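Local coordinates for protein acetyl-CoA acetyltransferase (Elizabethkingia anophelis NUHP1, PDB 6BN2) that probably catalyses the reversible, thiolase-type condensation of two acetyl-CoA molecules into acetoacetyl-CoA and free coenzyme A, at residues E169-E174 with F296-A301; F321-A326 with L338-A343; V345-G350 with K374-K379; V367-V372 with G381-C386. All coordinates share one frame; numbering follows the deposited sequence. Where two conformers were deposited one is given.

Interaction 1. Residues E169-E174 with F296-A301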
loop_
_atom_site.group_PDB
_atom_site.type_symbol
_atom_site.label_atom_id
_atom_site.label_comp_id
_atom_site.label_asym_id
_atom_site.label_seq_id
_atom_site.Cartn_x
_atom_site.Cartn_y
_atom_site.Cartn_z
ATOM N N GLU A 169 -5.767 -14.746 -23.039
ATOM C CA GLU A 169 -6.371 -15.437 -24.176
ATOM C C GLU A 169 -7.612 -14.702 -24.679
ATOM O O GLU A 169 -7.886 -14.689 -25.886
ATOM C CB GLU A 169 -6.742 -16.872 -23.795
ATOM C CG GLU A 169 -5.563 -17.816 -23.584
ATOM C CD GLU A 169 -4.897 -18.240 -24.891
ATOM O OE1 GLU A 169 -3.987 -19.093 -24.841
ATOM O OE2 GLU A 169 -5.271 -17.729 -25.969
ATOM N N LEU A 170 -8.396 -14.126 -23.761
ATOM C CA LEU A 170 -9.538 -13.317 -24.173
ATOM C C LEU A 170 -9.081 -12.157 -25.047
ATOM O O LEU A 170 -9.699 -11.851 -26.078
ATOM C CB LEU A 170 -10.275 -12.799 -22.931
ATOM C CG LEU A 170 -11.473 -11.876 -23.139
ATOM C CD1 LEU A 170 -12.628 -12.630 -23.812
ATOM C CD2 LEU A 170 -11.908 -11.294 -21.785
ATOM N N CYS A 171 -7.979 -11.515 -24.649
ATOM C CA CYS A 171 -7.430 -10.411 -25.423
ATOM C C CYS A 171 -6.963 -10.877 -26.801
ATOM O O CYS A 171 -7.235 -10.219 -27.815
ATOM C CB CYS A 171 -6.291 -9.771 -24.619
ATOM S SG CYS A 171 -5.488 -8.362 -25.436
ATOM N N ALA A 172 -6.271 -12.022 -26.861
ATOM C CA ALA A 172 -5.805 -12.545 -28.145
ATOM C C ALA A 172 -6.964 -12.789 -29.097
ATOM O O ALA A 172 -6.861 -12.521 -30.302
ATOM C CB ALA A 172 -5.025 -13.843 -27.935
ATOM N N LYS A 173 -8.073 -13.312 -28.571
ATOM C CA LYS A 173 -9.228 -13.624 -29.402
ATOM C C LYS A 173 -9.894 -12.352 -29.908
ATOM O O LYS A 173 -10.169 -12.213 -31.107
ATOM C CB LYS A 173 -10.213 -14.472 -28.592
ATOM C CG LYS A 173 -11.481 -14.860 -29.339
ATOM C CD LYS A 173 -12.457 -15.560 -28.396
ATOM C CE LYS A 173 -12.861 -14.638 -27.246
ATOM N NZ LYS A 173 -13.582 -15.342 -26.143
ATOM N N GLU A 174 -10.152 -11.406 -28.998
ATOM C CA GLU A 174 -10.872 -10.188 -29.358
ATOM C C GLU A 174 -10.070 -9.316 -30.315
ATOM O O GLU A 174 -10.645 -8.670 -31.196
ATOM C CB GLU A 174 -11.219 -9.401 -28.092
ATOM C CG GLU A 174 -11.746 -7.996 -28.345
ATOM C CD GLU A 174 -13.191 -7.986 -28.815
ATOM O OE1 GLU A 174 -13.897 -8.991 -28.573
ATOM O OE2 GLU A 174 -13.616 -6.980 -29.427
ATOM N N PHE A 296 -8.131 -5.810 -18.108
ATOM C CA PHE A 296 -6.930 -5.135 -17.633
ATOM C C PHE A 296 -5.870 -5.084 -18.731
ATOM O O PHE A 296 -5.056 -4.158 -18.766
ATOM C CB PHE A 296 -6.369 -5.835 -16.381
ATOM C CG PHE A 296 -5.634 -7.134 -16.670
ATOM C CD1 PHE A 296 -4.294 -7.131 -17.053
ATOM C CD2 PHE A 296 -6.283 -8.347 -16.528
ATOM C CE1 PHE A 296 -3.631 -8.315 -17.331
ATOM C CE2 PHE A 296 -5.626 -9.532 -16.792
ATOM C CZ PHE A 296 -4.299 -9.517 -17.197
ATOM N N THR A 297 -5.900 -6.055 -19.648
ATOM C CA THR A 297 -4.870 -6.185 -20.677
ATOM C C THR A 297 -4.750 -4.944 -21.557
ATOM O O THR A 297 -3.650 -4.628 -22.028
ATOM C CB THR A 297 -5.178 -7.388 -21.568
ATOM O OG1 THR A 297 -6.530 -7.291 -22.034
ATOM C CG2 THR A 297 -5.025 -8.695 -20.779
ATOM N N THR A 298 -5.863 -4.270 -21.841
ATOM C CA THR A 298 -5.845 -3.094 -22.706
ATOM C C THR A 298 -6.040 -1.791 -21.934
ATOM O O THR A 298 -6.164 -0.722 -22.547
ATOM C CB THR A 298 -6.913 -3.227 -23.791
ATOM O OG1 THR A 298 -8.208 -3.313 -23.174
ATOM C CG2 THR A 298 -6.668 -4.483 -24.638
ATOM N N ALA A 299 -6.070 -1.848 -20.606
ATOM C CA ALA A 299 -6.152 -0.610 -19.841
ATOM C C ALA A 299 -4.974 0.341 -20.072
ATOM O O ALA A 299 -5.188 1.561 -19.953
ATOM C CB ALA A 299 -6.303 -0.935 -18.338
ATOM N N PRO A 300 -3.748 -0.104 -20.384
ATOM C CA PRO A 300 -2.698 0.890 -20.671
ATOM C C PRO A 300 -3.074 1.810 -21.813
ATOM O O PRO A 300 -2.702 2.992 -21.797
ATOM C CB PRO A 300 -1.472 0.018 -21.006
ATOM C CG PRO A 300 -1.696 -1.218 -20.142
ATOM C CD PRO A 300 -3.182 -1.466 -20.329
ATOM N N ALA A 301 -3.811 1.302 -22.807
ATOM C CA ALA A 301 -4.238 2.140 -23.929
ATOM C C ALA A 301 -5.286 3.165 -23.524
ATOM O O ALA A 301 -5.517 4.119 -24.278
ATOM C CB ALA A 301 -4.770 1.264 -25.067
#
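Cys171 has its sulfur anti to the backbone N (chi1 -180°), which sends SG out from helix 169-174 toward Thr297, where a chi1 of 52° tucks OG1 between the backbone N and the carbonyl carbon and turns it to the cysteine. The hydroxyl oxygen lies against the whole Cys171 side chain, with OG1 of Thr297 3.6 Å from CB of Cys171 and 3.7 Å from its SG. The methyl of Thr297 adds a looser touch, CG2 standing 4.2 Å from CB of Cys171, and also rests over one face of the neighbouring Phe296 ring, offset toward its rim. Farther along, CG2 of Thr298 lies 4.1 Å from SG of Cys171, so both threonines meet the sulfur from the same general side. Ala333 of helix 328-338 also touches Cys171, and the carbonyl of Thr297 accepts a hydrogen bond from Asn334 of that helix. The contact thus joins a short helix of the N-terminal thiolase family region to the 3-10 turn that leads into helix 300-311 of the C-terminal region. Phe296 touches Cys386, a predicted active-site residue, while OG1 of Thr298 is hydrogen-bonded to a bound glycerol. No hydrogen bond runs between the two segments: sulfur, hydroxyl and methyl groups meet at van der Waals range, and the association depends on buried shape rather than on directional polar bonds.

Interaction 2. Residues F321-A326 with L338-A343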
loop_
_atom_site.group_PDB
_atom_site.type_symbol
_atom_site.label_atom_id
_atom_site.label_comp_id
_atom_site.label_asym_id
_atom_site.label_seq_id
_atom_site.Cartn_x
_atom_site.Cartn_y
_atom_site.Cartn_z
ATOM N N PHE A 321 8.700 4.407 -25.782
ATOM C CA PHE A 321 7.680 3.892 -24.873
ATOM C C PHE A 321 8.214 2.674 -24.140
ATOM O O PHE A 321 8.950 1.867 -24.718
ATOM C CB PHE A 321 6.412 3.443 -25.615
ATOM C CG PHE A 321 5.760 4.518 -26.430
ATOM C CD1 PHE A 321 6.212 4.797 -27.717
ATOM C CD2 PHE A 321 4.670 5.224 -25.929
ATOM C CE1 PHE A 321 5.597 5.777 -28.495
ATOM C CE2 PHE A 321 4.046 6.214 -26.698
ATOM C CZ PHE A 321 4.509 6.487 -27.979
ATOM N N GLU A 322 7.781 2.508 -22.886
ATOM C CA GLU A 322 7.970 1.253 -22.157
ATOM C C GLU A 322 6.592 0.794 -21.719
ATOM O O GLU A 322 5.976 1.431 -20.862
ATOM C CB GLU A 322 8.882 1.426 -20.942
ATOM C CG GLU A 322 10.342 1.571 -21.281
ATOM C CD GLU A 322 10.988 0.239 -21.618
ATOM O OE1 GLU A 322 11.835 0.225 -22.536
ATOM O OE2 GLU A 322 10.667 -0.779 -20.969
ATOM N N PHE A 323 6.096 -0.279 -22.327
ATOM C CA PHE A 323 4.845 -0.924 -21.932
ATOM C C PHE A 323 5.189 -2.274 -21.323
ATOM O O PHE A 323 5.791 -3.114 -22.002
ATOM C CB PHE A 323 3.922 -1.139 -23.133
ATOM C CG PHE A 323 3.135 0.059 -23.537
ATOM C CD1 PHE A 323 1.919 0.335 -22.930
ATOM C CD2 PHE A 323 3.564 0.868 -24.573
ATOM C CE1 PHE A 323 1.161 1.435 -23.321
ATOM C CE2 PHE A 323 2.820 1.964 -24.963
ATOM C CZ PHE A 323 1.621 2.251 -24.338
ATOM N N ASN A 324 4.791 -2.505 -20.069
ATOM C CA ASN A 324 5.212 -3.750 -19.450
ATOM C C ASN A 324 4.617 -4.950 -20.176
ATOM O O ASN A 324 3.436 -4.960 -20.532
ATOM C CB ASN A 324 4.838 -3.813 -17.977
ATOM C CG ASN A 324 5.606 -4.918 -17.254
ATOM O OD1 ASN A 324 6.845 -4.943 -17.271
ATOM N ND2 ASN A 324 4.880 -5.841 -16.639
ATOM N N GLU A 325 5.458 -5.962 -20.406
ATOM C CA GLU A 325 5.082 -7.135 -21.197
ATOM C C GLU A 325 4.596 -8.260 -20.286
ATOM O O GLU A 325 5.220 -9.306 -20.177
ATOM C CB GLU A 325 6.278 -7.621 -22.024
ATOM C CG GLU A 325 6.951 -6.579 -22.854
ATOM C CD GLU A 325 8.134 -7.127 -23.639
ATOM O OE1 GLU A 325 8.622 -8.233 -23.320
ATOM O OE2 GLU A 325 8.601 -6.436 -24.573
ATOM N N ALA A 326 3.454 -8.043 -19.627
ATOM C CA ALA A 326 2.923 -9.119 -18.792
ATOM C C ALA A 326 2.728 -10.387 -19.617
ATOM O O ALA A 326 2.982 -11.501 -19.141
ATOM C CB ALA A 326 1.612 -8.681 -18.133
ATOM N N LEU A 338 -3.075 1.595 -30.012
ATOM C CA LEU A 338 -2.520 2.941 -30.064
ATOM C C LEU A 338 -1.809 3.238 -31.373
ATOM O O LEU A 338 -1.435 4.392 -31.605
ATOM C CB LEU A 338 -1.543 3.152 -28.898
ATOM C CG LEU A 338 -2.169 3.112 -27.509
ATOM C CD1 LEU A 338 -1.065 3.054 -26.441
ATOM C CD2 LEU A 338 -3.066 4.327 -27.311
ATOM N N GLY A 339 -1.606 2.235 -32.224
ATOM C CA GLY A 339 -0.942 2.468 -33.492
ATOM C C GLY A 339 0.535 2.740 -33.348
ATOM O O GLY A 339 1.106 3.476 -34.159
ATOM N N LEU A 340 1.171 2.157 -32.345
ATOM C CA LEU A 340 2.565 2.469 -32.067
ATOM C C LEU A 340 3.503 1.697 -32.977
ATOM O O LEU A 340 3.256 0.545 -33.339
ATOM C CB LEU A 340 2.915 2.155 -30.619
ATOM C CG LEU A 340 2.049 2.845 -29.561
ATOM C CD1 LEU A 340 2.588 2.518 -28.203
ATOM C CD2 LEU A 340 2.023 4.343 -29.790
ATOM N N ASP A 341 4.597 2.356 -33.335
ATOM C CA ASP A 341 5.700 1.723 -34.038
ATOM C C ASP A 341 6.457 0.812 -33.074
ATOM O O ASP A 341 7.034 1.291 -32.100
ATOM C CB ASP A 341 6.619 2.811 -34.580
ATOM C CG ASP A 341 7.781 2.269 -35.378
ATOM O OD1 ASP A 341 8.460 3.100 -36.020
ATOM O OD2 ASP A 341 8.007 1.036 -35.397
ATOM N N ALA A 342 6.480 -0.495 -33.356
ATOM C CA ALA A 342 7.145 -1.421 -32.444
ATOM C C ALA A 342 8.636 -1.122 -32.286
ATOM O O ALA A 342 9.235 -1.515 -31.282
ATOM C CB ALA A 342 6.935 -2.856 -32.919
ATOM N N ALA A 343 9.248 -0.417 -33.241
ATOM C CA ALA A 343 10.652 -0.045 -33.127
ATOM C C ALA A 343 10.904 1.014 -32.065
ATOM O O ALA A 343 12.073 1.285 -31.758
ATOM C CB ALA A 343 11.175 0.469 -34.466
#
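Leu340 meets Phe321 and Phe323 together, and its two methyls divide the work. CD1 sits over the centre of the Phe321 ring, 4.0 Å from the ring centroid and 8° off the normal, a CH-pi contact with the face. CD2 reaches the far end of the same ring, 3.7 Å from Phe321 CZ. Phe323 was modelled in two conformers. In the one described here its ring comes from the direction opposite to Leu340, placing CE2 against Leu340 CD1, while CZ lies 3.5 Å from Leu338 CD1; both CD1 methyls approach this ring obliquely. Leu340 holds CG anti to the carbonyl carbon (chi1 -56°), and this lifts the fork of the side chain to the aromatic pair. The rings project from strand 320-323, at one end of the mixed thiolase sheet and parallel to strand 380-387, and Leu304 of helix 300-311 touches both of them. The leucines flank the end of helix 328-338, which closes in a Schellman motif with Gly339 at the positive-phi C-prime position; Gly339 belongs to a calcium site seen in this protein, although that ion is not bound to this chain here. Beyond Leu340 the packing gives way to solvent. There the exposed Asp341 forms an Asx turn, its OD2 accepting from Ala343 N at 2.9 Å, with the donor well above the carboxylate plane, and its carboxylate leads away from the phenylalanines.

Interaction 3. Residues V345-G350 with K374-K379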
loop_
_atom_site.group_PDB
_atom_site.type_symbol
_atom_site.label_atom_id
_atom_site.label_comp_id
_atom_site.label_asym_id
_atom_site.label_seq_id
_atom_site.Cartn_x
_atom_site.Cartn_y
_atom_site.Cartn_z
ATOM N N VAL A 345 9.075 0.874 -29.004
ATOM C CA VAL A 345 8.482 0.329 -27.787
ATOM C C VAL A 345 9.385 -0.782 -27.256
ATOM O O VAL A 345 9.714 -1.720 -27.993
ATOM C CB VAL A 345 7.054 -0.209 -28.033
ATOM C CG1 VAL A 345 6.434 -0.682 -26.722
ATOM C CG2 VAL A 345 6.165 0.851 -28.709
ATOM N N ASN A 346 9.756 -0.681 -25.969
ATOM C CA ASN A 346 10.562 -1.692 -25.265
ATOM C C ASN A 346 11.821 -2.034 -26.051
ATOM O O ASN A 346 12.096 -3.202 -26.348
ATOM C CB ASN A 346 9.749 -2.965 -24.984
ATOM C CG ASN A 346 8.545 -2.708 -24.108
ATOM O OD1 ASN A 346 8.370 -1.615 -23.587
ATOM N ND2 ASN A 346 7.706 -3.730 -23.938
ATOM N N VAL A 347 12.584 -0.995 -26.415
ATOM C CA VAL A 347 13.665 -1.180 -27.389
ATOM C C VAL A 347 14.853 -1.956 -26.828
ATOM O O VAL A 347 15.647 -2.501 -27.617
ATOM C CB VAL A 347 14.116 0.173 -27.971
ATOM C CG1 VAL A 347 12.925 0.888 -28.642
ATOM C CG2 VAL A 347 14.771 1.041 -26.937
ATOM N N ASN A 348 14.987 -2.038 -25.500
ATOM C CA ASN A 348 16.041 -2.826 -24.867
ATOM C C ASN A 348 15.525 -4.169 -24.361
ATOM O O ASN A 348 16.204 -4.831 -23.569
ATOM C CB ASN A 348 16.682 -2.048 -23.711
ATOM C CG ASN A 348 17.497 -0.854 -24.182
ATOM O OD1 ASN A 348 17.722 -0.672 -25.384
ATOM N ND2 ASN A 348 17.957 -0.037 -23.229
ATOM N N GLY A 349 14.346 -4.584 -24.802
ATOM C CA GLY A 349 13.731 -5.794 -24.301
ATOM C C GLY A 349 12.685 -5.476 -23.252
ATOM O O GLY A 349 12.570 -4.354 -22.754
ATOM N N GLY A 350 11.894 -6.487 -22.920
ATOM C CA GLY A 350 10.828 -6.287 -21.953
ATOM C C GLY A 350 10.617 -7.501 -21.072
ATOM O O GLY A 350 11.375 -8.468 -21.143
ATOM N N LYS A 374 18.136 8.486 -22.907
ATOM C CA LYS A 374 19.495 9.014 -22.994
ATOM C C LYS A 374 20.296 8.298 -24.074
ATOM O O LYS A 374 21.051 8.939 -24.816
ATOM C CB LYS A 374 20.181 8.906 -21.633
ATOM C CG LYS A 374 19.552 9.852 -20.615
ATOM C CD LYS A 374 20.225 9.793 -19.255
ATOM C CE LYS A 374 19.530 10.760 -18.308
ATOM N NZ LYS A 374 19.548 12.148 -18.862
ATOM N N GLN A 375 20.120 6.975 -24.191
ATOM C CA GLN A 375 20.848 6.200 -25.196
ATOM C C GLN A 375 20.501 6.632 -26.609
ATOM O O GLN A 375 21.322 6.489 -27.528
ATOM C CB GLN A 375 20.546 4.710 -25.012
ATOM C CG GLN A 375 21.205 4.142 -23.747
ATOM C CD GLN A 375 20.518 2.905 -23.206
ATOM O OE1 GLN A 375 19.659 2.314 -23.859
ATOM N NE2 GLN A 375 20.887 2.516 -21.989
ATOM N N ASN A 376 19.303 7.169 -26.800
ATOM C CA ASN A 376 18.824 7.561 -28.116
ATOM C C ASN A 376 18.725 9.074 -28.283
ATOM O O ASN A 376 18.139 9.533 -29.266
ATOM C CB ASN A 376 17.475 6.881 -28.370
ATOM C CG ASN A 376 17.614 5.376 -28.521
ATOM O OD1 ASN A 376 17.942 4.893 -29.606
ATOM N ND2 ASN A 376 17.398 4.632 -27.442
ATOM N N ASN A 377 19.298 9.849 -27.355
ATOM C CA ASN A 377 19.302 11.309 -27.438
ATOM C C ASN A 377 17.896 11.850 -27.694
ATOM O O ASN A 377 17.683 12.714 -28.548
ATOM C CB ASN A 377 20.276 11.783 -28.520
ATOM C CG ASN A 377 20.571 13.264 -28.428
ATOM O OD1 ASN A 377 20.609 13.832 -27.336
ATOM N ND2 ASN A 377 20.777 13.900 -29.577
ATOM N N ALA A 378 16.936 11.323 -26.949
ATOM C CA ALA A 378 15.519 11.600 -27.129
ATOM C C ALA A 378 15.031 12.591 -26.075
ATOM O O ALA A 378 15.754 12.953 -25.148
ATOM C CB ALA A 378 14.718 10.295 -27.052
ATOM N N LYS A 379 13.774 13.022 -26.227
ATOM C CA LYS A 379 13.194 14.023 -25.334
ATOM C C LYS A 379 12.093 13.428 -24.459
ATOM O O LYS A 379 12.309 13.174 -23.270
ATOM C CB LYS A 379 12.648 15.208 -26.132
ATOM C CG LYS A 379 12.197 16.353 -25.227
ATOM C CD LYS A 379 11.761 17.563 -26.026
ATOM C CE LYS A 379 11.423 18.714 -25.100
ATOM N NZ LYS A 379 10.934 19.890 -25.859
HETATM O O HOH W 1 18.419 2.012 -26.349
#
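Val347 and Asn348 occupy the middle of a type I turn from Asn346 to Gly349, facing Gln375 and Asn376 where helix 358-375 ends in a Schellman motif with Asn377 as C-prime residue; the nearest CA atoms, Val347 with Asn376 and Asn348 with Gln375, stay 10.2 Å apart. Side chains must therefore span the gap. Asn348 ND2 donates to Gln375 OE1 at 3.0 Å, with an almost straight N-H...O angle of 176°. The donor lies in the carbonyl plane of Gln375, on a lone pair, and the acceptor lies in the amide plane of Asn348. The two amides arrive from opposite directions, their planes 28° apart and thus nearly coplanar. Gln375 reaches this position with CG anti to its carbonyl carbon (chi1 -71°) and the chain extended beyond. A water completes the link: it donates to Asn348 OD1 at 2.9 Å and to Gln375 OE1 at 2.8 Å, and accepts from Asn376 ND2 at 3.0 Å. Beside this polar cluster Val347 CG2 makes a loose approach, 4.5 Å from Asn376 ND2. Further bonds fix the amides, since Gln375 NE2 donates to the carbonyl of Lys201 and Asn376 ND2 to that of Val372. The contact joins the C-terminal end of helix 358-375 to the loop preceding helix 351-354, away from the annotated catalytic and calcium sites. With two donors on Gln375 OE1 and a partner for each end of the Asn348 amide, both amides have a defined flip, and the junction is held by neutral, directional hydrogen bonds.

Interaction 4. Residues V367-V372 with G381-C386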
loop_
_atom_site.group_PDB
_atom_site.type_symbol
_atom_site.label_atom_id
_atom_site.label_comp_id
_atom_site.label_asym_id
_atom_site.label_seq_id
_atom_site.Cartn_x
_atom_site.Cartn_y
_atom_site.Cartn_z
ATOM N N VAL A 367 12.822 3.300 -14.772
ATOM C CA VAL A 367 14.287 3.273 -14.738
ATOM C C VAL A 367 14.831 2.974 -16.129
ATOM O O VAL A 367 15.713 3.679 -16.646
ATOM C CB VAL A 367 14.776 2.231 -13.713
ATOM C CG1 VAL A 367 16.318 2.142 -13.717
ATOM C CG2 VAL A 367 14.267 2.571 -12.299
ATOM N N THR A 368 14.282 1.939 -16.771
ATOM C CA THR A 368 14.752 1.571 -18.101
ATOM C C THR A 368 14.451 2.665 -19.120
ATOM O O THR A 368 15.311 2.993 -19.945
ATOM C CB THR A 368 14.121 0.243 -18.514
ATOM O OG1 THR A 368 14.555 -0.767 -17.597
ATOM C CG2 THR A 368 14.531 -0.152 -19.936
ATOM N N LEU A 369 13.244 3.240 -19.069
ATOM C CA LEU A 369 12.869 4.309 -20.002
ATOM C C LEU A 369 13.828 5.493 -19.915
ATOM O O LEU A 369 14.222 6.052 -20.944
ATOM C CB LEU A 369 11.436 4.761 -19.714
ATOM C CG LEU A 369 10.944 5.912 -20.595
ATOM C CD1 LEU A 369 10.857 5.465 -22.056
ATOM C CD2 LEU A 369 9.571 6.373 -20.115
ATOM N N ILE A 370 14.201 5.907 -18.697
ATOM C CA ILE A 370 15.153 7.015 -18.550
ATOM C C ILE A 370 16.404 6.748 -19.370
ATOM O O ILE A 370 16.922 7.628 -20.075
ATOM C CB ILE A 370 15.498 7.230 -17.064
ATOM C CG1 ILE A 370 14.290 7.832 -16.353
ATOM C CG2 ILE A 370 16.761 8.111 -16.915
ATOM C CD1 ILE A 370 14.358 7.720 -14.824
ATOM N N ASN A 371 16.918 5.529 -19.274
ATOM C CA ASN A 371 18.152 5.215 -19.969
ATOM C C ASN A 371 17.939 5.019 -21.460
ATOM O O ASN A 371 18.805 5.394 -22.244
ATOM C CB ASN A 371 18.793 4.004 -19.298
ATOM C CG ASN A 371 19.342 4.376 -17.943
ATOM O OD1 ASN A 371 18.697 4.162 -16.892
ATOM N ND2 ASN A 371 20.490 5.020 -17.958
ATOM N N VAL A 372 16.796 4.467 -21.873
ATOM C CA VAL A 372 16.473 4.411 -23.300
ATOM C C VAL A 372 16.491 5.810 -23.909
ATOM O O VAL A 372 17.055 6.030 -24.991
ATOM C CB VAL A 372 15.110 3.728 -23.521
ATOM C CG1 VAL A 372 14.589 4.043 -24.930
ATOM C CG2 VAL A 372 15.196 2.212 -23.294
ATOM N N GLY A 381 9.444 10.508 -23.162
ATOM C CA GLY A 381 9.133 9.095 -23.113
ATOM C C GLY A 381 7.862 8.861 -22.319
ATOM O O GLY A 381 7.443 9.691 -21.510
ATOM N N ALA A 382 7.248 7.708 -22.557
ATOM C CA ALA A 382 6.082 7.324 -21.767
ATOM C C ALA A 382 6.206 5.870 -21.342
ATOM O O ALA A 382 6.676 5.025 -22.107
ATOM C CB ALA A 382 4.769 7.522 -22.543
ATOM N N ALA A 383 5.785 5.579 -20.119
ATOM C CA ALA A 383 5.744 4.213 -19.619
ATOM C C ALA A 383 4.334 3.918 -19.136
ATOM O O ALA A 383 3.662 4.797 -18.612
ATOM C CB ALA A 383 6.721 3.999 -18.462
ATOM N N ALA A 384 3.902 2.668 -19.301
ATOM C CA ALA A 384 2.569 2.290 -18.841
ATOM C C ALA A 384 2.567 0.820 -18.473
ATOM O O ALA A 384 3.336 0.029 -19.019
ATOM C CB ALA A 384 1.498 2.561 -19.917
ATOM N N ILE A 385 1.701 0.459 -17.524
ATOM C CA ILE A 385 1.675 -0.904 -17.002
ATOM C C ILE A 385 0.252 -1.230 -16.565
ATOM O O ILE A 385 -0.419 -0.406 -15.937
ATOM C CB ILE A 385 2.709 -1.070 -15.867
ATOM C CG1 ILE A 385 2.759 -2.519 -15.349
ATOM C CG2 ILE A 385 2.420 -0.096 -14.686
ATOM C CD1 ILE A 385 4.102 -2.835 -14.639
ATOM N N CYS A 386 -0.211 -2.432 -16.922
ATOM C CA CYS A 386 -1.549 -2.885 -16.541
ATOM C C CYS A 386 -1.533 -3.543 -15.162
ATOM O O CYS A 386 -0.480 -3.913 -14.635
ATOM C CB CYS A 386 -2.100 -3.854 -17.590
ATOM S SG CYS A 386 -1.200 -5.432 -17.736
#
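Leu369 turns from helix 367-372 onto the backbone of Gly381, Ala382 and Ala383 in strand 381-386. Its CB is the base of the reach, still 4.9 Å from Ala383 CB. The next atom, CG, is set anti to the backbone N (chi1 178°), and this carries the fork out over the strand. Of the two methyls, CD1 lies 4.2 Å from CA of Gly381, which carries no side chain to stand in the way. CD2 goes deeper, 3.7 Å from Gly381 C and 3.6 Å from both Ala382 N and Ala382 C, so it rests on peptide groups; its one side-chain neighbour in the strand is Ala383 CB at 4.1 Å. Ala382 points its methyl away, toward Leu304 of helix 300-311, while Ile397 and Glu322 of the adjoining strands touch Leu369 from outside the two segments. Helix and strand run nearly antiparallel, at 159°, their axes 8.8 Å apart. Strand 380-387, which carries the predicted active-site Cys386, is thus packed between helices 358-375 and 300-311, as expected of the layered alpha/beta architecture of the thiolase fold.

Overall arrangement
From the N terminus, interaction 1 comes first, closing the longest loop, 121 residues, and bringing the N-terminal family region to the entry of helix 300-311. Interaction 2 follows in series and closes a short loop of 11 residues, almost all of it helix 328-338; it touches interaction 1 where Pro300 meets Phe323. Next comes interaction 3, whose Asn346 side chain probably hydrogen-bonds to Phe323 and Glu325 of interaction 2. Its loop crosses that of interaction 4, since segment 367-372 precedes 374-379 and 381-386 follows it; both use helix 358-375. Strand pairing between 320-323 and 380-387 joins interactions 2 and 4, while Cys386 and Ala384 pack against the Phe296 to Pro300 region of interaction 1.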